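Protein Amuc_1100 (Akkermansia muciniphila, PDB 6KNY) is of unknown molecular function, a predicted membrane protein whose soluble part, without its transmembrane region, forms a monomeric alpha-beta domain. Local coordinates at residues N92-D97 and L139-K144; Y199-N204 and L271-F276; F104-T109 and V145-L150. All coordinates share one frame; numbering follows the deposited sequence.

Interaction 1 (N92-D97 and L139-K144); sequences NILITD and LSKFIK
Short strand 94-95 runs parallel to the start of strand 141-146, with L94 opposite K141 and I95 opposite F142, the two segments diverging by 16°. L94 is held at both its N-H and its C=O: its N-H reaches S140 O at 3.1 Å from above the carbonyl plane, while L94 O takes the straighter bond from F142 N at 2.9 Å, within the carbonyl plane. K141 CA adds a C-H...O contact to L94 O. These bonds join the two strands of a beta-alpha-beta crossover, with helix 117-134 between them in sequence.

I93, I95 and F142 share the face packed against C88 of helix 70-91. Branched and flat apolar groups suit this buried layer: I93 CG2 and I95 CD1 both approach F142 CD2, at 3.9 and 4.0 Å, and V131 and L134 of helix 117-134 also touch the ring. On the opposite face L94 CD1 lies alongside the extended chain of K141, 3.9 Å from CE, so the lysine contributes methylenes. T96 OG1 bonds to T98 and S99, and its contact with I143 O is weak at best; an alanine here removes the hydroxyl and CG2, and would probably leave the turn into helix 97-100 less firmly held. The chemistry implies an edge strand fastened by two backbone bonds, with apolar packing on the side facing the helices.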
loop_
_atom_site.group_PDB
_atom_site.type_symbol
_atom_site.label_atom_id
_atom_site.label_comp_id
_atom_site.label_asym_id
_atom_site.label_seq_id
_atom_site.Cartn_x
_atom_site.Cartn_y
_atom_site.Cartn_z
ATOM N N ASN A 92 17.539 1.928 10.131
ATOM C CA ASN A 92 18.598 2.368 9.216
ATOM C C ASN A 92 18.195 2.193 7.755
ATOM O O ASN A 92 19.005 1.810 6.909
ATOM C CB ASN A 92 19.932 1.665 9.496
ATOM C CG ASN A 92 20.645 2.233 10.724
ATOM O OD1 ASN A 92 20.913 1.518 11.696
ATOM N ND2 ASN A 92 20.924 3.535 10.691
ATOM N N ILE A 93 16.937 2.491 7.453
ATOM C CA ILE A 93 16.417 2.455 6.092
ATOM C C ILE A 93 16.236 3.887 5.624
ATOM O O ILE A 93 15.548 4.676 6.285
ATOM C CB ILE A 93 15.085 1.689 6.018
ATOM C CG1 ILE A 93 15.257 0.267 6.542
ATOM C CG2 ILE A 93 14.537 1.690 4.592
ATOM C CD1 ILE A 93 13.963 -0.334 7.057
ATOM N N LEU A 94 16.855 4.227 4.493
ATOM C CA LEU A 94 16.590 5.520 3.882
ATOM C C LEU A 94 15.197 5.516 3.270
ATOM O O LEU A 94 14.741 4.497 2.742
ATOM C CB LEU A 94 17.622 5.829 2.798
ATOM C CG LEU A 94 19.085 5.862 3.229
ATOM C CD1 LEU A 94 20.009 5.763 2.007
ATOM C CD2 LEU A 94 19.380 7.117 4.051
ATOM N N ILE A 95 14.529 6.666 3.332
ATOM C CA ILE A 95 13.200 6.811 2.752
ATOM C C ILE A 95 13.072 8.225 2.217
ATOM O O ILE A 95 13.359 9.191 2.930
ATOM C CB ILE A 95 12.074 6.486 3.762
ATOM C CG1 ILE A 95 10.701 6.660 3.114
ATOM C CG2 ILE A 95 12.178 7.328 5.055
ATOM C CD1 ILE A 95 9.621 5.931 3.867
ATOM N N THR A 96 12.676 8.349 0.948
ATOM C CA THR A 96 12.538 9.684 0.386
ATOM C C THR A 96 11.284 10.345 0.930
ATOM O O THR A 96 10.332 9.682 1.370
ATOM C CB THR A 96 12.462 9.660 -1.145
ATOM O OG1 THR A 96 11.232 9.057 -1.569
ATOM C CG2 THR A 96 13.643 8.889 -1.756
ATOM N N ASP A 97 11.292 11.676 0.873
ATOM C CA ASP A 97 10.123 12.431 1.286
ATOM C C ASP A 97 8.886 11.932 0.564
ATOM O O ASP A 97 7.826 11.767 1.178
ATOM C CB ASP A 97 10.325 13.919 1.024
ATOM C CG ASP A 97 9.287 14.763 1.727
ATOM O OD1 ASP A 97 8.920 14.408 2.864
ATOM O OD2 ASP A 97 8.837 15.766 1.149
ATOM N N LEU A 139 15.592 -4.067 3.988
ATOM C CA LEU A 139 15.893 -3.290 2.794
ATOM C C LEU A 139 16.790 -2.116 3.155
ATOM O O LEU A 139 16.903 -1.727 4.315
ATOM C CB LEU A 139 14.609 -2.762 2.160
ATOM C CG LEU A 139 13.611 -3.817 1.685
ATOM C CD1 LEU A 139 12.257 -3.183 1.417
ATOM C CD2 LEU A 139 14.142 -4.551 0.446
ATOM N N SER A 140 17.394 -1.501 2.142
ATOM C CA SER A 140 18.239 -0.351 2.422
ATOM C C SER A 140 17.592 0.982 2.076
ATOM O O SER A 140 17.969 2.005 2.660
ATOM C CB SER A 140 19.576 -0.480 1.684
ATOM O OG SER A 140 19.370 -0.296 0.302
ATOM N N LYS A 141 16.660 1.011 1.121
ATOM C CA LYS A 141 15.997 2.256 0.751
ATOM C C LYS A 141 14.599 1.966 0.236
ATOM O O LYS A 141 14.386 0.977 -0.470
ATOM C CB LYS A 141 16.751 3.037 -0.340
ATOM C CG LYS A 141 18.258 2.872 -0.360
ATOM C CD LYS A 141 18.898 3.798 -1.363
ATOM C CE LYS A 141 20.410 3.666 -1.302
ATOM N NZ LYS A 141 21.094 4.514 -2.307
ATOM N N PHE A 142 13.661 2.839 0.595
ATOM C CA PHE A 142 12.403 3.002 -0.122
ATOM C C PHE A 142 12.603 4.133 -1.124
ATOM O O PHE A 142 12.994 5.244 -0.743
ATOM C CB PHE A 142 11.246 3.339 0.822
ATOM C CG PHE A 142 10.804 2.195 1.692
ATOM C CD1 PHE A 142 10.139 1.110 1.145
ATOM C CD2 PHE A 142 11.024 2.223 3.067
ATOM C CE1 PHE A 142 9.712 0.053 1.953
ATOM C CE2 PHE A 142 10.603 1.176 3.876
ATOM C CZ PHE A 142 9.946 0.090 3.323
ATOM N N ILE A 143 12.370 3.854 -2.399
ATOM C CA ILE A 143 12.641 4.817 -3.455
ATOM C C ILE A 143 11.379 5.573 -3.852
ATOM O O ILE A 143 11.418 6.782 -4.088
ATOM C CB ILE A 143 13.277 4.097 -4.668
ATOM C CG1 ILE A 143 14.626 3.502 -4.275
ATOM C CG2 ILE A 143 13.431 5.068 -5.869
ATOM C CD1 ILE A 143 15.233 2.581 -5.327
ATOM N N LYS A 144 10.244 4.881 -3.916
ATOM C CA LYS A 144 9.014 5.565 -4.286
ATOM C C LYS A 144 7.816 4.721 -3.864
ATOM O O LYS A 144 7.876 3.489 -3.875
ATOM C CB LYS A 144 9.003 5.885 -5.793
ATOM C CG LYS A 144 8.412 4.862 -6.734
ATOM C CD LYS A 144 8.364 5.459 -8.163
ATOM C CE LYS A 144 7.791 4.488 -9.213
ATOM N NZ LYS A 144 8.203 4.807 -10.631
#

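Interaction 2 (Y199-N204 and L271-F276); sequences YLFTVN and LNLVHF
Residues 201-203 pair antiparallel with strand 271-276, forming the 201-210 margin of the five-stranded mixed sheet; the axes of 201-203 and 271-276 come within 4.6 Å.

Backbone hydrogen bonds set the register. T202 and N272 form a hydrogen-bonded pair, T202 N to N272 O at 2.8 Å and N272 N to T202 O at 2.9 Å, both nearly straight, although T202 N comes from above the carbonyl plane and N272 N lies within it. Further along, V274 N points almost along the C=O axis of L200. The return bond is replaced by a water, which accepts from L200 N and donates to V274 O, so the pairing continues where the strands separate.

Apolar contacts fill the face bearing F201, L271 and L273; helix 117-134 packs on L273 through F122 and A126, and L175 of strand 170-181 touches F201. L273 CD1 sits over the centre of the F201 ring in a CH-pi contact, 3.9 Å from the centroid and 12° off the normal. L273 CG is anti to its backbone N (chi1 171°), which carries the branched end across to the ring; a leucine suits the place because one methyl can sit over the face while CB meets CE1. L271 CD2 meets V203 CG2 toward the strand's end.

At its T202 end the other face is polar. T202 CG2, in the crowded position between its backbone N and carbonyl carbon, lies 3.6 Å from N272 CB, while N272 ND2 leans against N204 CB and the two amide planes are 71° apart. At the apolar end L200 CD2 lies beside V274 CB and meets the F276 ring at its edge, 3.8 Å from CZ, while V274 CG1 lies above one face of that ring.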
loop_
_atom_site.group_PDB
_atom_site.type_symbol
_atom_site.label_atom_id
_atom_site.label_comp_id
_atom_site.label_asym_id
_atom_site.label_seq_id
_atom_site.Cartn_x
_atom_site.Cartn_y
_atom_site.Cartn_z
ATOM N N TYR A 199 -5.169 -8.020 3.512
ATOM C CA TYR A 199 -5.315 -7.204 2.316
ATOM C C TYR A 199 -4.734 -7.970 1.141
ATOM O O TYR A 199 -3.654 -8.554 1.259
ATOM C CB TYR A 199 -4.605 -5.856 2.486
ATOM C CG TYR A 199 -5.205 -4.974 3.562
ATOM C CD1 TYR A 199 -6.352 -4.225 3.316
ATOM C CD2 TYR A 199 -4.616 -4.877 4.821
ATOM C CE1 TYR A 199 -6.885 -3.393 4.287
ATOM C CE2 TYR A 199 -5.149 -4.054 5.804
ATOM C CZ TYR A 199 -6.285 -3.326 5.535
ATOM O OH TYR A 199 -6.824 -2.512 6.508
ATOM N N LEU A 200 -5.448 -7.971 0.014
ATOM C CA LEU A 200 -5.032 -8.713 -1.178
ATOM C C LEU A 200 -4.385 -7.757 -2.183
ATOM O O LEU A 200 -5.076 -6.951 -2.822
ATOM C CB LEU A 200 -6.226 -9.440 -1.800
ATOM C CG LEU A 200 -5.998 -10.220 -3.112
ATOM C CD1 LEU A 200 -4.922 -11.286 -2.943
ATOM C CD2 LEU A 200 -7.340 -10.864 -3.556
ATOM N N PHE A 201 -3.064 -7.848 -2.320
ATOM C CA PHE A 201 -2.324 -7.141 -3.368
ATOM C C PHE A 201 -1.964 -8.145 -4.447
ATOM O O PHE A 201 -1.382 -9.198 -4.152
ATOM C CB PHE A 201 -1.037 -6.503 -2.835
ATOM C CG PHE A 201 -1.257 -5.308 -1.953
ATOM C CD1 PHE A 201 -1.320 -4.031 -2.494
ATOM C CD2 PHE A 201 -1.356 -5.457 -0.565
ATOM C CE1 PHE A 201 -1.504 -2.919 -1.674
ATOM C CE2 PHE A 201 -1.534 -4.351 0.253
ATOM C CZ PHE A 201 -1.598 -3.086 -0.295
ATOM N N THR A 202 -2.312 -7.834 -5.686
ATOM C CA THR A 202 -1.977 -8.724 -6.779
ATOM C C THR A 202 -0.932 -8.040 -7.649
ATOM O O THR A 202 -0.871 -6.811 -7.712
ATOM C CB THR A 202 -3.235 -9.113 -7.572
ATOM O OG1 THR A 202 -2.905 -10.171 -8.489
ATOM C CG2 THR A 202 -3.782 -7.915 -8.343
ATOM N N VAL A 203 -0.058 -8.837 -8.256
ATOM C CA VAL A 203 1.117 -8.304 -8.943
ATOM C C VAL A 203 0.761 -8.116 -10.411
ATOM O O VAL A 203 0.565 -9.090 -11.144
ATOM C CB VAL A 203 2.338 -9.218 -8.781
ATOM C CG1 VAL A 203 3.491 -8.725 -9.663
ATOM C CG2 VAL A 203 2.771 -9.278 -7.322
ATOM N N ASN A 204 0.661 -6.858 -10.834
ATOM C CA ASN A 204 0.479 -6.556 -12.246
ATOM C C ASN A 204 1.781 -6.746 -13.014
ATOM O O ASN A 204 1.792 -7.360 -14.088
ATOM C CB ASN A 204 -0.049 -5.137 -12.406
ATOM C CG ASN A 204 -0.245 -4.756 -13.846
ATOM O OD1 ASN A 204 -0.963 -5.438 -14.594
ATOM N ND2 ASN A 204 0.397 -3.674 -14.255
ATOM N N LEU A 271 1.259 -2.962 -8.479
ATOM C CA LEU A 271 0.302 -3.759 -7.738
ATOM C C LEU A 271 -1.112 -3.272 -8.004
ATOM O O LEU A 271 -1.338 -2.099 -8.331
ATOM C CB LEU A 271 0.608 -3.691 -6.245
ATOM C CG LEU A 271 2.020 -4.171 -5.869
ATOM C CD1 LEU A 271 2.389 -3.670 -4.485
ATOM C CD2 LEU A 271 2.115 -5.689 -5.923
ATOM N N ASN A 272 -2.064 -4.192 -7.895
ATOM C CA ASN A 272 -3.473 -3.842 -7.776
ATOM C C ASN A 272 -3.953 -4.361 -6.430
ATOM O O ASN A 272 -3.958 -5.575 -6.194
ATOM C CB ASN A 272 -4.299 -4.419 -8.919
ATOM C CG ASN A 272 -4.020 -3.718 -10.253
ATOM O OD1 ASN A 272 -4.476 -2.604 -10.501
ATOM N ND2 ASN A 272 -3.289 -4.387 -11.121
ATOM N N LEU A 273 -4.299 -3.432 -5.539
ATOM C CA LEU A 273 -5.003 -3.765 -4.307
ATOM C C LEU A 273 -6.446 -4.105 -4.657
ATOM O O LEU A 273 -7.129 -3.319 -5.320
ATOM C CB LEU A 273 -4.947 -2.581 -3.343
ATOM C CG LEU A 273 -5.795 -2.628 -2.063
ATOM C CD1 LEU A 273 -5.343 -3.772 -1.151
ATOM C CD2 LEU A 273 -5.777 -1.250 -1.344
ATOM N N VAL A 274 -6.920 -5.263 -4.221
ATOM C CA VAL A 274 -8.249 -5.733 -4.602
ATOM C C VAL A 274 -9.235 -5.309 -3.513
ATOM O O VAL A 274 -9.161 -5.798 -2.379
ATOM C CB VAL A 274 -8.246 -7.251 -4.818
ATOM C CG1 VAL A 274 -9.643 -7.765 -5.149
ATOM C CG2 VAL A 274 -7.231 -7.612 -5.932
ATOM N N HIS A 275 -10.145 -4.382 -3.841
ATOM C CA HIS A 275 -11.223 -4.024 -2.923
ATOM C C HIS A 275 -12.482 -4.816 -3.282
ATOM O O HIS A 275 -13.062 -4.614 -4.354
ATOM C CB HIS A 275 -11.546 -2.530 -2.940
ATOM C CG HIS A 275 -12.633 -2.177 -1.965
ATOM N ND1 HIS A 275 -13.958 -2.043 -2.334
ATOM C CD2 HIS A 275 -12.605 -2.026 -0.618
ATOM C CE1 HIS A 275 -14.692 -1.785 -1.264
ATOM N NE2 HIS A 275 -13.892 -1.752 -0.213
ATOM N N PHE A 276 -12.922 -5.681 -2.369
ATOM C CA PHE A 276 -14.151 -6.454 -2.549
ATOM C C PHE A 276 -15.362 -5.582 -2.241
ATOM O O PHE A 276 -15.433 -4.956 -1.181
ATOM C CB PHE A 276 -14.121 -7.697 -1.660
ATOM C CG PHE A 276 -13.049 -8.656 -2.056
ATOM C CD1 PHE A 276 -13.274 -9.596 -3.057
ATOM C CD2 PHE A 276 -11.797 -8.592 -1.470
ATOM C CE1 PHE A 276 -12.256 -10.465 -3.466
ATOM C CE2 PHE A 276 -10.773 -9.448 -1.877
ATOM C CZ PHE A 276 -11.004 -10.382 -2.876
HETATM O O HOH W 1 -7.775 -6.411 -0.103
#

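Interaction 3 (F104-T109 and V145-L150); sequences FQVYST and VYRPQL
One face of the F104 ring carries the side chain of R147: CD is 3.6 Å from the ring centroid in a CH-pi contact, 24° off the normal, and displaced toward the rim. The guanidinium continues over the same ring, the two planes only 11° apart, so that NE is 3.4 Å from F104 CD1 and CE1 covers one guanidinium face. At the edge of the guanidinium, near its plane, V106 CG1 comes to 4.0 Å from NH2. The Y107 ring is inclined to the guanidinium, with CE2 at 3.8 Å from NH2, and one of its faces is overlain near the rim by V106 CG1.

R147 reaches this place by starting with CG anti to its backbone N and then bending at chi3 (77°), which lays the flat end along the phenylalanine. The contact ties the loop 104-109, within the beta-alpha-beta crossover connection and before helix 117-134, to the chain just beyond strand 141-146, into which the connection leads. In that loop Y107 N bonds to F104 O and S108 N to Q105 O, two overlapping beta turns that bring F104, V106 and Y107 around the arginine; S108 OG gives Q105 O a second donor.

The buried charge of R147 is met: NH1 forms salt bridges with E153 and E123, and NE bonds to G103 O, so the rotation of the group is fixed and it would probably stay protonated. Y107 OH bonds to E153 too, while F104 also meets F73 edge-to-face. At the more exposed side of the contact, V106 CG2 touches Q149 NE2 at 3.8 Å.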
loop_
_atom_site.group_PDB
_atom_site.type_symbol
_atom_site.label_atom_id
_atom_site.label_comp_id
_atom_site.label_asym_id
_atom_site.label_seq_id
_atom_site.Cartn_x
_atom_site.Cartn_y
_atom_site.Cartn_z
ATOM N N PHE A 104 0.060 9.423 -0.986
ATOM C CA PHE A 104 -1.007 10.388 -0.747
ATOM C C PHE A 104 -0.467 11.799 -0.510
ATOM O O PHE A 104 -1.090 12.590 0.209
ATOM C CB PHE A 104 -1.861 9.950 0.444
ATOM C CG PHE A 104 -2.510 8.584 0.293
ATOM C CD1 PHE A 104 -3.785 8.456 -0.265
ATOM C CD2 PHE A 104 -1.869 7.437 0.751
ATOM C CE1 PHE A 104 -4.399 7.202 -0.356
ATOM C CE2 PHE A 104 -2.479 6.178 0.654
ATOM C CZ PHE A 104 -3.731 6.061 0.095
ATOM N N GLN A 105 0.677 12.152 -1.117
ATOM C CA GLN A 105 1.212 13.495 -0.911
ATOM C C GLN A 105 0.274 14.554 -1.469
ATOM O O GLN A 105 0.278 15.700 -1.007
ATOM C CB GLN A 105 2.604 13.649 -1.539
ATOM C CG GLN A 105 3.292 14.975 -1.131
ATOM C CD GLN A 105 4.751 15.066 -1.562
ATOM O OE1 GLN A 105 5.153 14.465 -2.558
ATOM N NE2 GLN A 105 5.550 15.820 -0.805
ATOM N N VAL A 106 -0.562 14.189 -2.438
ATOM C CA VAL A 106 -1.562 15.127 -2.940
ATOM C C VAL A 106 -2.495 15.629 -1.833
ATOM O O VAL A 106 -3.148 16.666 -1.987
ATOM C CB VAL A 106 -2.349 14.440 -4.079
ATOM C CG1 VAL A 106 -3.175 13.259 -3.541
ATOM C CG2 VAL A 106 -3.216 15.442 -4.830
ATOM N N TYR A 107 -2.584 14.915 -0.715
ATOM C CA TYR A 107 -3.427 15.338 0.396
ATOM C C TYR A 107 -2.607 15.784 1.607
ATOM O O TYR A 107 -3.104 15.751 2.741
ATOM C CB TYR A 107 -4.388 14.209 0.769
ATOM C CG TYR A 107 -5.302 13.809 -0.378
ATOM C CD1 TYR A 107 -6.135 14.744 -0.980
ATOM C CD2 TYR A 107 -5.306 12.504 -0.873
ATOM C CE1 TYR A 107 -6.962 14.394 -2.041
ATOM C CE2 TYR A 107 -6.130 12.142 -1.939
ATOM C CZ TYR A 107 -6.961 13.090 -2.514
ATOM O OH TYR A 107 -7.803 12.759 -3.568
ATOM N N SER A 108 -1.354 16.193 1.392
ATOM C CA SER A 108 -0.520 16.646 2.504
ATOM C C SER A 108 -1.019 17.963 3.084
ATOM O O SER A 108 -0.877 18.202 4.291
ATOM C CB SER A 108 0.937 16.785 2.046
ATOM O OG SER A 108 1.027 17.592 0.893
ATOM N N THR A 109 -1.602 18.821 2.250
ATOM C CA THR A 109 -2.210 20.071 2.691
ATOM C C THR A 109 -3.717 20.064 2.483
ATOM O O THR A 109 -4.481 20.273 3.430
ATOM C CB THR A 109 -1.596 21.256 1.943
ATOM O OG1 THR A 109 -0.174 21.223 2.077
ATOM C CG2 THR A 109 -2.135 22.558 2.502
ATOM N N VAL A 145 6.762 5.402 -3.420
ATOM C CA VAL A 145 5.429 4.822 -3.303
ATOM C C VAL A 145 4.536 5.730 -4.129
ATOM O O VAL A 145 4.257 6.867 -3.729
ATOM C CB VAL A 145 4.932 4.724 -1.856
ATOM C CG1 VAL A 145 3.550 4.068 -1.830
ATOM C CG2 VAL A 145 5.927 3.934 -1.005
ATOM N N TYR A 146 4.094 5.245 -5.280
ATOM C CA TYR A 146 3.352 6.057 -6.230
ATOM C C TYR A 146 1.959 5.466 -6.395
ATOM O O TYR A 146 1.822 4.272 -6.686
ATOM C CB TYR A 146 4.077 6.112 -7.573
ATOM C CG TYR A 146 3.181 6.582 -8.686
ATOM C CD1 TYR A 146 2.773 7.911 -8.762
ATOM C CD2 TYR A 146 2.732 5.697 -9.653
ATOM C CE1 TYR A 146 1.935 8.341 -9.779
ATOM C CE2 TYR A 146 1.898 6.119 -10.674
ATOM C CZ TYR A 146 1.507 7.441 -10.729
ATOM O OH TYR A 146 0.690 7.860 -11.737
ATOM N N ARG A 147 0.940 6.301 -6.206
ATOM C CA ARG A 147 -0.446 5.849 -6.149
ATOM C C ARG A 147 -1.306 6.726 -7.048
ATOM O O ARG A 147 -1.621 7.871 -6.681
ATOM C CB ARG A 147 -0.953 5.881 -4.710
ATOM C CG ARG A 147 -2.439 5.558 -4.525
ATOM C CD ARG A 147 -2.993 6.272 -3.265
ATOM N NE ARG A 147 -3.219 7.698 -3.522
ATOM C CZ ARG A 147 -4.380 8.219 -3.906
ATOM N NH1 ARG A 147 -5.461 7.447 -4.016
ATOM N NH2 ARG A 147 -4.467 9.519 -4.154
ATOM N N PRO A 148 -1.701 6.236 -8.228
ATOM C CA PRO A 148 -2.632 7.004 -9.071
ATOM C C PRO A 148 -3.948 7.260 -8.350
ATOM O O PRO A 148 -4.407 6.448 -7.545
ATOM C CB PRO A 148 -2.841 6.103 -10.297
ATOM C CG PRO A 148 -1.616 5.193 -10.345
ATOM C CD PRO A 148 -1.167 5.038 -8.895
ATOM N N GLN A 149 -4.559 8.406 -8.642
ATOM C CA GLN A 149 -5.844 8.722 -8.023
ATOM C C GLN A 149 -6.925 7.813 -8.572
ATOM O O GLN A 149 -6.918 7.460 -9.753
ATOM C CB GLN A 149 -6.237 10.181 -8.273
ATOM C CG GLN A 149 -5.334 11.181 -7.574
ATOM C CD GLN A 149 -5.663 12.617 -7.935
ATOM O OE1 GLN A 149 -6.757 12.913 -8.425
ATOM N NE2 GLN A 149 -4.702 13.514 -7.728
ATOM N N LEU A 150 -7.866 7.454 -7.708
ATOM C CA LEU A 150 -9.033 6.700 -8.095
ATOM C C LEU A 150 -10.060 7.617 -8.741
ATOM O O LEU A 150 -10.089 8.815 -8.468
ATOM C CB LEU A 150 -9.643 6.022 -6.871
ATOM C CG LEU A 150 -8.732 5.049 -6.127
ATOM C CD1 LEU A 150 -9.415 4.566 -4.831
ATOM C CD2 LEU A 150 -8.380 3.876 -7.040
#

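Interactions 1 and 3 use consecutive parts of the same chain, strand 141-146 and the residues after it, and they touch where D97 OD2 comes within 3.8 Å of Q105 NE2, a packing contact; their centres are about 18 Å apart. Interaction 2 stands apart at the other margin of the same sheet, its centre about 23 Å from that of interaction 1 and about 17 Å from that of interaction 3, with nearest atoms about 9 and 7 Å away. Helix 117-134 links all three, packing on F142, L273 and both F104 and R147. No active site or ligand is known to which these contacts could be related.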